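Local coordinates for protein aldose-aldose oxidoreductase (Caulobacter crescentus, PDB 5A04) that probably oxidises one aldose while reducing another, using a tightly held NADP cofactor that shuttles hydride between the two sugars, at residues 189-192 against 193-197. Sequence-based numbering, arbitrary orientation.
Sequences YSLN and AARYL. With BGC (beta-D-glucopyranose), chain H; NDP (NADPH dihydro-nicotinamide-adenine-dinucleotide phosphate), chain G.
In the C-terminal half of helix 182-198, which supplies Asp185 and Tyr189 to the sugar pocket, a run of four i to i+4 bonds extends from Tyr189 O with Ala193 N to Asn192 O with Tyr196 N, the last at 2.9 Å. Tyr189 O also accepts a water, whose other hydrogen goes to Tyr196 OH, a group hydrogen-bonded to Asn139 as well. The Tyr196 ring reaches back along the helix because its CG sits between backbone N and carbonyl carbon (chi1 60°); Ala193 CA sits over the centre of one face, 3.4 Å above the ring plane. Asn192 OD1 meets the ring edge in plane, 3.3 Å from Tyr196 CD2, with amide and ring planes 73° apart. The helix lies within the C-terminal alpha/beta domain, packed against its mixed sheet, and Tyr189 points from it into the active site: its OH makes a very short hydrogen bond of 2.4 Å to O1 of glucose and lies 3.1 Å from O7N of the NADPH carboxamide. On the side of helix 314-333, Asn192 ND2 lies at the edge of the Arg195 guanidinium, 3.4 Å from NH1; both are donors, and Asp320 accepts from each. Arg195 also makes salt bridges to Asp316 and Glu201.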
loop_
_atom_site.group_PDB
_atom_site.type_symbol
_atom_site.label_atom_id
_atom_site.label_comp_id
_atom_site.label_asym_id
_atom_site.label_seq_id
_atom_site.Cartn_x
_atom_site.Cartn_y
_atom_site.Cartn_z
ATOM N N TYR A 189 8.236 -11.589 -1.231
ATOM C CA TYR A 189 8.817 -10.563 -2.114
ATOM C C TYR A 189 8.587 -9.146 -1.587
ATOM O O TYR A 189 9.436 -8.264 -1.769
ATOM C CB TYR A 189 8.261 -10.664 -3.541
ATOM C CG TYR A 189 8.761 -11.871 -4.303
ATOM C CD1 TYR A 189 8.079 -13.081 -4.244
ATOM C CD2 TYR A 189 9.901 -11.793 -5.093
ATOM C CE1 TYR A 189 8.525 -14.191 -4.946
ATOM C CE2 TYR A 189 10.351 -12.895 -5.804
ATOM C CZ TYR A 189 9.662 -14.085 -5.727
ATOM O OH TYR A 189 10.112 -15.179 -6.428
ATOM N N SER A 190 7.440 -8.909 -0.958
ATOM C CA SER A 190 7.172 -7.598 -0.359
ATOM C C SER A 190 8.147 -7.324 0.783
ATOM O O SER A 190 8.683 -6.226 0.916
ATOM C CB SER A 190 5.733 -7.523 0.172
ATOM O OG SER A 190 4.789 -7.644 -0.877
ATOM N N LEU A 191 8.338 -8.332 1.631
ATOM C CA LEU A 191 9.257 -8.226 2.755
ATOM C C LEU A 191 10.697 -8.029 2.292
ATOM O O LEU A 191 11.405 -7.138 2.777
ATOM C CB LEU A 191 9.142 -9.488 3.616
ATOM C CG LEU A 191 10.248 -9.729 4.634
ATOM C CD1 LEU A 191 10.275 -8.578 5.642
ATOM C CD2 LEU A 191 9.993 -11.076 5.316
ATOM N N ASN A 192 11.125 -8.859 1.348
ATOM C CA ASN A 192 12.504 -8.826 0.881
ATOM C C ASN A 192 12.779 -7.465 0.232
ATOM O O ASN A 192 13.831 -6.866 0.460
ATOM C CB ASN A 192 12.773 -9.996 -0.087
ATOM C CG ASN A 192 14.259 -10.261 -0.303
ATOM O OD1 ASN A 192 14.821 -9.897 -1.336
ATOM N ND2 ASN A 192 14.894 -10.916 0.656
ATOM N N ALA A 193 11.823 -6.960 -0.545
ATOM C CA ALA A 193 11.981 -5.633 -1.161
ATOM C C ALA A 193 12.028 -4.507 -0.126
ATOM O O ALA A 193 12.832 -3.581 -0.247
ATOM C CB ALA A 193 10.862 -5.357 -2.171
ATOM N N ALA A 194 11.171 -4.565 0.885
ATOM C CA ALA A 194 11.203 -3.515 1.906
ATOM C C ALA A 194 12.594 -3.461 2.536
ATOM O O ALA A 194 13.135 -2.379 2.781
ATOM C CB ALA A 194 10.138 -3.754 2.968
ATOM N N ARG A 195 13.177 -4.637 2.752
ATOM C CA ARG A 195 14.518 -4.734 3.316
ATOM C C ARG A 195 15.597 -4.226 2.356
ATOM O O ARG A 195 16.466 -3.464 2.783
ATOM C CB ARG A 195 14.817 -6.182 3.736
ATOM C CG ARG A 195 14.024 -6.621 5.003
ATOM C CD ARG A 195 14.241 -8.112 5.367
ATOM N NE ARG A 195 15.669 -8.343 5.529
ATOM C CZ ARG A 195 16.423 -9.031 4.680
ATOM N NH1 ARG A 195 15.872 -9.661 3.649
ATOM N NH2 ARG A 195 17.739 -9.106 4.882
ATOM N N TYR A 196 15.565 -4.618 1.078
ATOM C CA TYR A 196 16.667 -4.172 0.218
ATOM C C TYR A 196 16.490 -2.744 -0.284
ATOM O O TYR A 196 17.475 -2.093 -0.629
ATOM C CB TYR A 196 16.947 -5.140 -0.965
ATOM C CG TYR A 196 15.884 -5.446 -2.014
ATOM C CD1 TYR A 196 15.440 -4.481 -2.917
ATOM C CD2 TYR A 196 15.423 -6.752 -2.176
ATOM C CE1 TYR A 196 14.500 -4.802 -3.914
ATOM C CE2 TYR A 196 14.487 -7.079 -3.153
ATOM C CZ TYR A 196 14.038 -6.106 -4.022
ATOM O OH TYR A 196 13.120 -6.461 -4.989
ATOM N N LEU A 197 15.272 -2.224 -0.272
ATOM C CA LEU A 197 15.082 -0.819 -0.651
ATOM C C LEU A 197 15.526 0.107 0.489
ATOM O O LEU A 197 16.178 1.130 0.253
ATOM C CB LEU A 197 13.623 -0.553 -1.040
ATOM C CG LEU A 197 13.186 -1.262 -2.323
ATOM C CD1 LEU A 197 11.681 -1.188 -2.465
ATOM C CD2 LEU A 197 13.873 -0.664 -3.579
HETATM C C2 BGC H . 6.402 -17.931 -6.396
HETATM C C3 BGC H . 5.388 -18.255 -7.502
HETATM C C4 BGC H . 4.971 -16.997 -8.206
HETATM C C5 BGC H . 6.178 -16.198 -8.670
HETATM C C6 BGC H . 5.706 -14.812 -9.182
HETATM C C1 BGC H . 7.504 -17.224 -7.049
HETATM O O1 BGC H . 8.560 -17.008 -6.113
HETATM O O2 BGC H . 6.833 -19.146 -5.797
HETATM O O3 BGC H . 4.276 -18.879 -6.879
HETATM O O4 BGC H . 4.154 -17.326 -9.319
HETATM O O5 BGC H . 7.072 -15.978 -7.602
HETATM O O6 BGC H . 6.791 -14.111 -9.804
HETATM P PA NDP G . 6.433 -27.485 -8.611
HETATM O O1A NDP G . 5.372 -28.171 -7.824
HETATM O O2A NDP G . 6.105 -26.983 -9.990
HETATM O O5B NDP G . 7.766 -28.441 -8.730
HETATM C C5B NDP G . 8.092 -28.931 -7.460
HETATM C C4B NDP G . 8.994 -30.146 -7.723
HETATM O O4B NDP G . 9.648 -30.562 -6.523
HETATM C C3B NDP G . 8.135 -31.337 -8.208
HETATM O O3B NDP G . 7.946 -31.298 -9.587
HETATM C C2B NDP G . 9.073 -32.508 -7.893
HETATM O O2B NDP G . 10.018 -32.649 -8.783
HETATM C C1B NDP G . 9.796 -31.967 -6.585
HETATM N N9A NDP G . 9.268 -32.579 -5.362
HETATM C C8A NDP G . 9.975 -33.342 -4.438
HETATM N N7A NDP G . 9.205 -33.789 -3.427
HETATM C C5A NDP G . 7.932 -33.289 -3.711
HETATM C C6A NDP G . 6.701 -33.400 -3.037
HETATM N N6A NDP G . 6.616 -34.115 -1.863
HETATM N N1A NDP G . 5.565 -32.810 -3.519
HETATM C C2A NDP G . 5.731 -32.107 -4.701
HETATM N N3A NDP G . 6.826 -31.910 -5.444
HETATM C C4A NDP G . 7.942 -32.529 -4.921
HETATM O O3 NDP G . 6.800 -26.220 -7.601
HETATM P PN NDP G . 7.557 -24.946 -8.276
HETATM O O1N NDP G . 8.711 -25.326 -9.112
HETATM O O2N NDP G . 6.620 -23.800 -8.582
HETATM O O5D NDP G . 8.293 -24.293 -6.818
HETATM C C5D NDP G . 9.309 -25.106 -6.300
HETATM C C4D NDP G . 10.215 -24.196 -5.424
HETATM O O4D NDP G . 10.664 -23.071 -6.241
HETATM C C3D NDP G . 9.416 -23.558 -4.226
HETATM O O3D NDP G . 10.285 -23.411 -3.087
HETATM C C2D NDP G . 9.042 -22.177 -4.746
HETATM O O2D NDP G . 8.961 -21.216 -3.708
HETATM C C1D NDP G . 10.298 -21.856 -5.629
HETATM N N1N NDP G . 9.936 -20.943 -6.715
HETATM C C2N NDP G . 10.661 -19.779 -6.913
HETATM C C3N NDP G . 10.326 -18.952 -7.947
HETATM C C7N NDP G . 11.085 -17.720 -8.157
HETATM O O7N NDP G . 10.723 -16.853 -8.973
HETATM N N7N NDP G . 12.254 -17.515 -7.430
HETATM C C4N NDP G . 9.203 -19.250 -8.879
HETATM C C5N NDP G . 8.471 -20.484 -8.559
HETATM C C6N NDP G . 8.839 -21.266 -7.546
HETATM P P2B NDP G . 10.453 -34.249 -9.251
HETATM O O1X NDP G . 10.730 -34.865 -7.898
HETATM O O2X NDP G . 9.179 -34.658 -9.925
HETATM O O3X NDP G . 11.663 -34.006 -10.149
HETATM O O HOH W 1 11.444 -8.726 -3.858
#